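Local coordinates for protein purine nucleoside phosphorylase (Thermus thermophilus, PDB 1ODI) that probably catalyses the phosphorolysis of purine nucleosides such as adenosine to the free base and ribose 1-phosphate, at residues S96-G101 and L200-R205. Sequence-based numbering, arbitrary orientation.
With ADN (adenosine), chain H.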
loop_
_atom_site.group_PDB
_atom_site.type_symbol
_atom_site.label_atom_id
_atom_site.label_comp_id
_atom_site.label_asym_id
_atom_site.label_seq_id
_atom_site.Cartn_x
_atom_site.Cartn_y
_atom_site.Cartn_z
ATOM N N SER A 96 -3.684 21.974 -21.455
ATOM C CA SER A 96 -3.470 22.800 -22.649
ATOM C C SER A 96 -3.356 24.297 -22.395
ATOM O O SER A 96 -2.719 24.991 -23.172
ATOM C CB SER A 96 -4.587 22.554 -23.677
ATOM O OG SER A 96 -4.588 21.201 -24.107
ATOM N N ASP A 97 -3.940 24.780 -21.303
ATOM C CA ASP A 97 -3.934 26.198 -20.966
ATOM C C ASP A 97 -2.583 26.748 -20.490
ATOM O O ASP A 97 -2.386 27.956 -20.535
ATOM C CB ASP A 97 -4.969 26.454 -19.885
ATOM C CG ASP A 97 -4.699 25.631 -18.625
ATOM O OD1 ASP A 97 -4.633 24.397 -18.756
ATOM O OD2 ASP A 97 -4.576 26.226 -17.539
ATOM N N LEU A 98 -1.657 25.899 -20.048
ATOM C CA LEU A 98 -0.360 26.397 -19.604
ATOM C C LEU A 98 0.626 26.341 -20.778
ATOM O O LEU A 98 1.015 25.256 -21.209
ATOM C CB LEU A 98 0.109 25.543 -18.430
ATOM C CG LEU A 98 1.233 26.010 -17.496
ATOM C CD1 LEU A 98 0.989 27.441 -17.066
ATOM C CD2 LEU A 98 1.279 25.090 -16.282
ATOM N N ALA A 99 1.020 27.508 -21.287
ATOM C CA ALA A 99 1.919 27.583 -22.433
ATOM C C ALA A 99 3.395 27.637 -22.065
ATOM O O ALA A 99 3.775 28.099 -20.983
ATOM C CB ALA A 99 1.551 28.789 -23.305
ATOM N N PRO A 100 4.257 27.168 -22.980
ATOM C CA PRO A 100 5.705 27.160 -22.757
ATOM C C PRO A 100 6.247 28.566 -22.529
ATOM O O PRO A 100 5.924 29.490 -23.272
ATOM C CB PRO A 100 6.242 26.523 -24.034
ATOM C CG PRO A 100 5.143 25.564 -24.405
ATOM C CD PRO A 100 3.913 26.409 -24.197
ATOM N N GLY A 101 7.069 28.724 -21.497
ATOM C CA GLY A 101 7.621 30.030 -21.191
ATOM C C GLY A 101 6.987 30.610 -19.942
ATOM O O GLY A 101 7.585 31.434 -19.251
ATOM N N LEU A 200 9.527 27.408 -11.629
ATOM C CA LEU A 200 9.694 26.682 -12.873
ATOM C C LEU A 200 9.267 27.427 -14.118
ATOM O O LEU A 200 8.411 28.314 -14.079
ATOM C CB LEU A 200 8.907 25.378 -12.778
ATOM C CG LEU A 200 9.196 24.623 -11.485
ATOM C CD1 LEU A 200 7.922 24.037 -10.930
ATOM C CD2 LEU A 200 10.228 23.556 -11.750
ATOM N N ALA A 201 9.876 27.044 -15.229
ATOM C CA ALA A 201 9.562 27.617 -16.526
ATOM C C ALA A 201 9.042 26.458 -17.369
ATOM O O ALA A 201 9.762 25.498 -17.627
ATOM C CB ALA A 201 10.811 28.206 -17.158
ATOM N N VAL A 202 7.781 26.532 -17.771
ATOM C CA VAL A 202 7.201 25.477 -18.586
ATOM C C VAL A 202 7.997 25.390 -19.881
ATOM O O VAL A 202 8.133 26.387 -20.599
ATOM C CB VAL A 202 5.733 25.784 -18.917
ATOM C CG1 VAL A 202 5.138 24.644 -19.718
ATOM C CG2 VAL A 202 4.948 26.013 -17.631
ATOM N N SER A 203 8.535 24.209 -20.177
ATOM C CA SER A 203 9.324 24.028 -21.395
ATOM C C SER A 203 8.612 23.156 -22.424
ATOM O O SER A 203 9.061 23.026 -23.566
ATOM C CB SER A 203 10.686 23.421 -21.057
ATOM O OG SER A 203 10.533 22.217 -20.335
ATOM N N ASN A 204 7.490 22.574 -22.019
ATOM C CA ASN A 204 6.728 21.712 -22.908
ATOM C C ASN A 204 5.405 21.270 -22.297
ATOM O O ASN A 204 5.168 21.410 -21.091
ATOM C CB ASN A 204 7.551 20.474 -23.230
ATOM C CG ASN A 204 7.738 19.573 -22.018
ATOM O OD1 ASN A 204 6.973 18.633 -21.803
ATOM N ND2 ASN A 204 8.745 19.871 -21.206
ATOM N N ARG A 205 4.537 20.750 -23.150
ATOM C CA ARG A 205 3.261 20.222 -22.701
ATOM C C ARG A 205 3.517 18.710 -22.663
ATOM O O ARG A 205 4.224 18.176 -23.517
ATOM C CB ARG A 205 2.139 20.578 -23.690
ATOM C CG ARG A 205 1.919 22.082 -23.849
ATOM C CD ARG A 205 0.593 22.384 -24.532
ATOM N NE ARG A 205 0.259 23.807 -24.517
ATOM C CZ ARG A 205 0.746 24.708 -25.366
ATOM N NH1 ARG A 205 1.603 24.341 -26.315
ATOM N NH2 ARG A 205 0.363 25.979 -25.276
HETATM O "O5'" ADN H . 13.694 16.970 -18.977
HETATM C "C5'" ADN H . 13.227 16.406 -17.765
HETATM C "C4'" ADN H . 13.782 17.336 -16.669
HETATM O "O4'" ADN H . 13.291 18.729 -16.747
HETATM C "C3'" ADN H . 13.372 16.886 -15.278
HETATM O "O3'" ADN H . 14.539 17.050 -14.448
HETATM C "C2'" ADN H . 12.205 17.802 -14.836
HETATM O "O2'" ADN H . 12.394 18.415 -13.564
HETATM C "C1'" ADN H . 12.035 18.773 -16.045
HETATM N N9 ADN H . 10.863 18.492 -16.965
HETATM C C8 ADN H . 10.532 19.262 -18.095
HETATM N N7 ADN H . 9.490 18.853 -18.770
HETATM C C5 ADN H . 9.065 17.727 -18.065
HETATM C C6 ADN H . 7.972 16.785 -18.266
HETATM N N6 ADN H . 7.109 16.883 -19.282
HETATM N N1 ADN H . 7.841 15.758 -17.355
HETATM C C2 ADN H . 8.718 15.649 -16.318
HETATM N N3 ADN H . 9.773 16.463 -16.033
HETATM C C4 ADN H . 9.894 17.480 -16.945
#
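Gly101 N donates to Val202 O across 2.7 Å, and the N-H...O angle of 154° supports a firm backbone bond. Pro100 CA adds a weaker CA-H...O contact to the same Val202 O at 3.3 Å. The side chain of Val202 adds an apolar contact: CG1 is anti to its backbone N (chi1 -178°) and CG2 beside it, which sets CG2 3.7 Å from Leu98 CG. Toward Ser96 the contact passes to Arg205, whose extended chain reaches across to the loop, crossing Pro100 at about a right angle. Pro100 CD sits over one face of the guanidinium, offset toward the rim, while Ser96 O lies near its plane and accepts a weak bond from Arg205 NE at 3.5 Å. Asn204 turns the other way, to adenosine: its ND2 gives a 2.7 Å bond to N7 (160°), and its OD1 accepts from N6 at 3.1 Å. ND2 also donates to Ser203 OG, consistent with the amide orientation that N7 and N6 favour. A leucine here would probably leave N7, N6 and Ser203 OG without these partners, weakening the hold on the base. Asn204 thus brings a strand end into the nucleoside site of this phosphorylase-superfamily chain, where Glu181, Met180 and His5 of the second subunit also bond adenosine. Strand 195-205 runs between strands 84-93 and 103-106, the loop 96-101 links those two, and Leu98 and Val202 both pack on Ala93 and Ile104.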